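Local structure of protein-glutamine gamma-glutamyltransferase 2 (Pagrus major, 1G0D) at residues A[59-62]-A[68-71]; A[73-76]-A[82-85]. The protein probably catalyses the calcium-dependent joining of protein-bound glutamine side chains to primary amines, including protein-bound lysines, producing cross-linked or aminated proteins. One frame throughout, in Å; residues are numbered along the deposited sequence.

Contact 1: residues A[59-62]-A[68-71]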
loop_
_atom_site.group_PDB
_atom_site.type_symbol
_atom_site.label_atom_id
_atom_site.label_comp_id
_atom_site.label_asym_id
_atom_site.label_seq_id
_atom_site.Cartn_x
_atom_site.Cartn_y
_atom_site.Cartn_z
ATOM N N VAL A 59 8.099 -36.663 11.132
ATOM C CA VAL A 59 7.311 -35.765 11.955
ATOM C C VAL A 59 7.790 -34.328 11.810
ATOM O O VAL A 59 8.989 -34.052 11.779
ATOM C CB VAL A 59 7.273 -36.221 13.430
ATOM C CG1 VAL A 59 8.404 -37.122 13.702
ATOM C CG2 VAL A 59 7.245 -35.029 14.361
ATOM N N LEU A 60 6.818 -33.428 11.694
ATOM C CA LEU A 60 7.063 -32.015 11.516
ATOM C C LEU A 60 6.925 -31.211 12.797
ATOM O O LEU A 60 6.086 -31.508 13.627
ATOM C CB LEU A 60 6.072 -31.483 10.498
ATOM C CG LEU A 60 6.138 -31.954 9.049
ATOM C CD1 LEU A 60 4.823 -31.671 8.382
ATOM C CD2 LEU A 60 7.239 -31.211 8.326
ATOM N N HIS A 61 7.736 -30.176 12.954
ATOM C CA HIS A 61 7.667 -29.336 14.155
ATOM C C HIS A 61 7.551 -27.878 13.758
ATOM O O HIS A 61 8.304 -27.374 12.919
ATOM C CB HIS A 61 8.904 -29.508 15.046
ATOM C CG HIS A 61 9.202 -30.931 15.392
ATOM N ND1 HIS A 61 8.672 -31.551 16.505
ATOM C CD2 HIS A 61 9.898 -31.888 14.728
ATOM C CE1 HIS A 61 9.018 -32.824 16.508
ATOM N NE2 HIS A 61 9.764 -33.054 15.440
ATOM N N LEU A 62 6.593 -27.213 14.383
ATOM C CA LEU A 62 6.309 -25.800 14.144
ATOM C C LEU A 62 6.354 -25.041 15.485
ATOM O O LEU A 62 5.869 -25.541 16.504
ATOM C CB LEU A 62 4.904 -25.652 13.521
ATOM C CG LEU A 62 4.689 -25.092 12.102
ATOM C CD1 LEU A 62 3.275 -24.580 11.995
ATOM C CD2 LEU A 62 5.672 -23.978 11.782
ATOM N N VAL A 68 3.436 -26.715 17.808
ATOM C CA VAL A 68 2.678 -27.659 17.000
ATOM C C VAL A 68 3.553 -28.744 16.343
ATOM O O VAL A 68 4.616 -28.476 15.802
ATOM C CB VAL A 68 1.815 -26.900 15.947
ATOM C CG1 VAL A 68 1.142 -27.872 15.013
ATOM C CG2 VAL A 68 0.736 -26.088 16.680
ATOM N N VAL A 69 3.126 -29.995 16.460
ATOM C CA VAL A 69 3.850 -31.105 15.861
ATOM C C VAL A 69 2.948 -32.033 15.022
ATOM O O VAL A 69 1.953 -32.580 15.490
ATOM C CB VAL A 69 4.576 -31.912 16.967
ATOM C CG1 VAL A 69 5.293 -33.147 16.352
ATOM C CG2 VAL A 69 5.540 -30.962 17.680
ATOM N N ILE A 70 3.348 -32.229 13.767
ATOM C CA ILE A 70 2.572 -33.026 12.862
ATOM C C ILE A 70 3.304 -34.287 12.488
ATOM O O ILE A 70 4.447 -34.226 12.052
ATOM C CB ILE A 70 2.308 -32.209 11.587
ATOM C CG1 ILE A 70 1.640 -30.894 11.970
ATOM C CG2 ILE A 70 1.434 -32.968 10.629
ATOM C CD1 ILE A 70 1.623 -29.852 10.873
ATOM N N LYS A 71 2.649 -35.426 12.662
ATOM C CA LYS A 71 3.243 -36.700 12.258
ATOM C C LYS A 71 2.718 -36.930 10.857
ATOM O O LYS A 71 1.528 -37.139 10.682
ATOM C CB LYS A 71 2.794 -37.842 13.176
ATOM C CG LYS A 71 3.436 -37.765 14.566
ATOM C CD LYS A 71 2.887 -38.796 15.572
ATOM C CE LYS A 71 2.008 -38.173 16.681
ATOM N NZ LYS A 71 2.622 -36.978 17.353
#
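His61 and Val69 form a non-hydrogen-bonded antiparallel pair, and their side chains leave the sheet on the same side and run alongside each other. The imidazole meets the valine obliquely: His61 ND1 lies 3.4 Å from Val69 CG2, and His61 CE1 rests near Val69 CG1. With CG anti to the carbonyl carbon (chi1 -53°), the ring swings back along its own strand toward Val59, leaving its ND1 side turned to Val69, and a hydrogen bond between ND1 and Asp66 OD2, in the connecting turn, fixes the ring's rotation. Replacing His61 by an alanine would probably leave Asp66 without this partner and bare one flank of Val69. The other methyl of that valine turns toward Val59, CG1 to Val59 CG2, 3.4 Å. These residues belong to a beta hairpin, with strand axes at 165° and strand 68-72 at the edge of the N-terminal domain's mixed sheet. The hairpin's hydrogen-bonded pairs are Leu60 with Ile70 and Leu62 with Val68; Leu60 and Ile70 bond in both directions, Ile70 N meeting Leu60 O at 2.8 Å. On the face bearing these four residues, Leu60 slants across Ile70, CB to CB 4.0 Å, while Leu60 CD1 also approaches Ile70 CB. Leu62 and Val68 meet through their CB atoms at 4.1 Å, and both touch Ile206 of helix 202-208.

Contact 2: residues A[73-76]-A[82-85]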
loop_
_atom_site.group_PDB
_atom_site.type_symbol
_atom_site.label_atom_id
_atom_site.label_comp_id
_atom_site.label_asym_id
_atom_site.label_seq_id
_atom_site.Cartn_x
_atom_site.Cartn_y
_atom_site.Cartn_z
ATOM N N GLN A 73 1.672 -38.744 7.507
ATOM C CA GLN A 73 1.183 -40.050 7.037
ATOM C C GLN A 73 2.101 -40.793 6.071
ATOM O O GLN A 73 2.859 -40.186 5.328
ATOM C CB GLN A 73 -0.151 -39.873 6.331
ATOM C CG GLN A 73 -1.343 -39.538 7.202
ATOM C CD GLN A 73 -2.561 -39.189 6.341
ATOM O OE1 GLN A 73 -3.671 -39.698 6.550
ATOM N NE2 GLN A 73 -2.347 -38.322 5.349
ATOM N N LYS A 74 1.964 -42.114 6.035
ATOM C CA LYS A 74 2.807 -42.955 5.190
ATOM C C LYS A 74 2.409 -43.031 3.729
ATOM O O LYS A 74 3.240 -43.380 2.866
ATOM C CB LYS A 74 2.912 -44.368 5.766
ATOM C CG LYS A 74 4.328 -44.981 5.636
ATOM C CD LYS A 74 5.281 -44.479 6.727
ATOM C CE LYS A 74 4.876 -44.978 8.115
ATOM N NZ LYS A 74 5.849 -44.526 9.143
ATOM N N GLU A 75 1.149 -42.732 3.448
ATOM C CA GLU A 75 0.712 -42.701 2.069
ATOM C C GLU A 75 -0.703 -42.188 1.916
ATOM O O GLU A 75 -1.134 -41.343 2.706
ATOM C CB GLU A 75 0.865 -44.075 1.419
ATOM C CG GLU A 75 2.024 -44.156 0.388
ATOM C CD GLU A 75 1.727 -43.475 -0.963
ATOM O OE1 GLU A 75 0.549 -43.159 -1.235
ATOM O OE2 GLU A 75 2.662 -43.243 -1.762
ATOM N N HIS A 76 -1.396 -42.697 0.916
ATOM C CA HIS A 76 -2.787 -42.343 0.589
ATOM C C HIS A 76 -3.339 -41.620 1.806
ATOM O O HIS A 76 -4.072 -42.221 2.598
ATOM C CB HIS A 76 -3.617 -43.615 0.308
ATOM C CG HIS A 76 -3.228 -44.341 -0.945
ATOM N ND1 HIS A 76 -3.323 -45.711 -1.100
ATOM C CD2 HIS A 76 -2.729 -43.876 -2.101
ATOM C CE1 HIS A 76 -2.894 -46.069 -2.291
ATOM N NE2 HIS A 76 -2.528 -44.966 -2.920
ATOM N N TRP A 82 -1.213 -34.161 5.881
ATOM C CA TRP A 82 0.153 -34.171 5.338
ATOM C C TRP A 82 0.505 -35.652 5.086
ATOM O O TRP A 82 0.084 -36.523 5.836
ATOM C CB TRP A 82 1.150 -33.636 6.375
ATOM C CG TRP A 82 1.469 -32.173 6.374
ATOM C CD1 TRP A 82 0.822 -31.190 7.084
ATOM C CD2 TRP A 82 2.595 -31.534 5.757
ATOM N NE1 TRP A 82 1.477 -29.987 6.950
ATOM C CE2 TRP A 82 2.568 -30.164 6.145
ATOM C CE3 TRP A 82 3.628 -31.981 4.913
ATOM C CZ2 TRP A 82 3.526 -29.247 5.724
ATOM C CZ3 TRP A 82 4.584 -31.064 4.492
ATOM C CH2 TRP A 82 4.523 -29.704 4.904
ATOM N N TRP A 83 1.269 -35.958 4.042
ATOM C CA TRP A 83 1.670 -37.352 3.809
ATOM C C TRP A 83 2.842 -37.403 2.851
ATOM O O TRP A 83 3.112 -36.434 2.138
ATOM C CB TRP A 83 0.514 -38.197 3.264
ATOM C CG TRP A 83 0.042 -37.802 1.910
ATOM C CD1 TRP A 83 -0.909 -36.857 1.607
ATOM C CD2 TRP A 83 0.452 -38.374 0.667
ATOM N NE1 TRP A 83 -1.116 -36.816 0.246
ATOM C CE2 TRP A 83 -0.293 -37.738 -0.360
ATOM C CE3 TRP A 83 1.374 -39.369 0.311
ATOM C CZ2 TRP A 83 -0.147 -38.060 -1.710
ATOM C CZ3 TRP A 83 1.511 -39.693 -1.036
ATOM C CH2 TRP A 83 0.747 -39.034 -2.033
ATOM N N PHE A 84 3.559 -38.524 2.846
ATOM C CA PHE A 84 4.716 -38.648 1.978
ATOM C C PHE A 84 4.793 -39.937 1.212
ATOM O O PHE A 84 4.187 -40.930 1.550
ATOM C CB PHE A 84 6.018 -38.448 2.787
ATOM C CG PHE A 84 6.441 -39.649 3.622
ATOM C CD1 PHE A 84 7.490 -40.461 3.205
ATOM C CD2 PHE A 84 5.826 -39.926 4.848
ATOM C CE1 PHE A 84 7.918 -41.523 3.986
ATOM C CE2 PHE A 84 6.247 -40.986 5.640
ATOM C CZ PHE A 84 7.300 -41.785 5.204
ATOM N N ASN A 85 5.552 -39.915 0.147
ATOM C CA ASN A 85 5.720 -41.111 -0.636
ATOM C C ASN A 85 7.223 -41.312 -0.617
ATOM O O ASN A 85 7.993 -40.375 -0.757
ATOM C CB ASN A 85 5.172 -40.870 -2.037
ATOM C CG ASN A 85 5.878 -41.673 -3.088
ATOM O OD1 ASN A 85 6.873 -41.219 -3.683
ATOM N ND2 ASN A 85 5.365 -42.881 -3.343
#
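Gln73 and Trp83 face each other in a single backbone bridge, their CA atoms 4.2 Å apart, and beyond it the chains part: the end-to-end directions of 73-76 and 82-85 differ by 68°. Two main-chain bonds flank the bridge. Phe84 N donates to Gln73 O at 3.1 Å, and Gln73 N donates to Trp82 O from above the carbonyl plane. The Gln73 side chain runs out extended beyond CG past the same Trp82 O, with NE2 near that oxygen in a bond that is less certain because the place of NE2 is less sure. Trp83 CB packs against Gln73 CB at 3.6 Å. Trp83 places CG between its backbone N and carbonyl carbon (chi1 65°), which brings CE3 and CZ3 to Glu75. There CZ3 approaches Glu75 OE1 at 3.6 Å, with carboxylate and ring planes 47° apart. The two carboxylate oxygens have separate partners. OE2 links the loop to the strand by accepting Asn85 ND2 at 3.2 Å, lying nearly in the plane of that amide, whose OD1 is hydrogen-bonded to Gln87 NE2. OE1 accepts the backbone N of His76, a bond within the loop to a poorly ordered residue. Phe84 receives Lys74 CD near its CZ, at 3.7 Å; the lysine bends at chi2 and chi3, and its NZ forms a salt bridge with Glu57. Strand 83-88, an edge of a four-stranded antiparallel sheet, pairs with strand 92-98, where His98 stacks on Trp83. Phe84 points between the two sheets of the N-terminal beta-sandwich, touching Leu95 of its own sheet and Leu58 and Val72 of strands 55-62 and 68-72.

In the fold
Contacts 1 and 2 follow one another along the chain: the hairpin 59-62/68-71 closes before the loop 73-76 returns to 82-85. Their centres are 14 Å apart, and Trp82 joins them directly. Its indole CD2 lies 3.4 Å from Leu60 CD1, and its NE1 lies 3.9 Å from Ile70 CD1, so the residue just ahead of strand 83-88 packs on the inward side of the hairpin. Contact 1 thus belongs to one sheet of the N-terminal beta-sandwich, while contact 2 marks the chain's passage to the other. Both lie away from the catalytic triad Cys272, His332 and Asp355. They sit far out on the molecule, with centres about 35 and 40 Å from the centre of the chain.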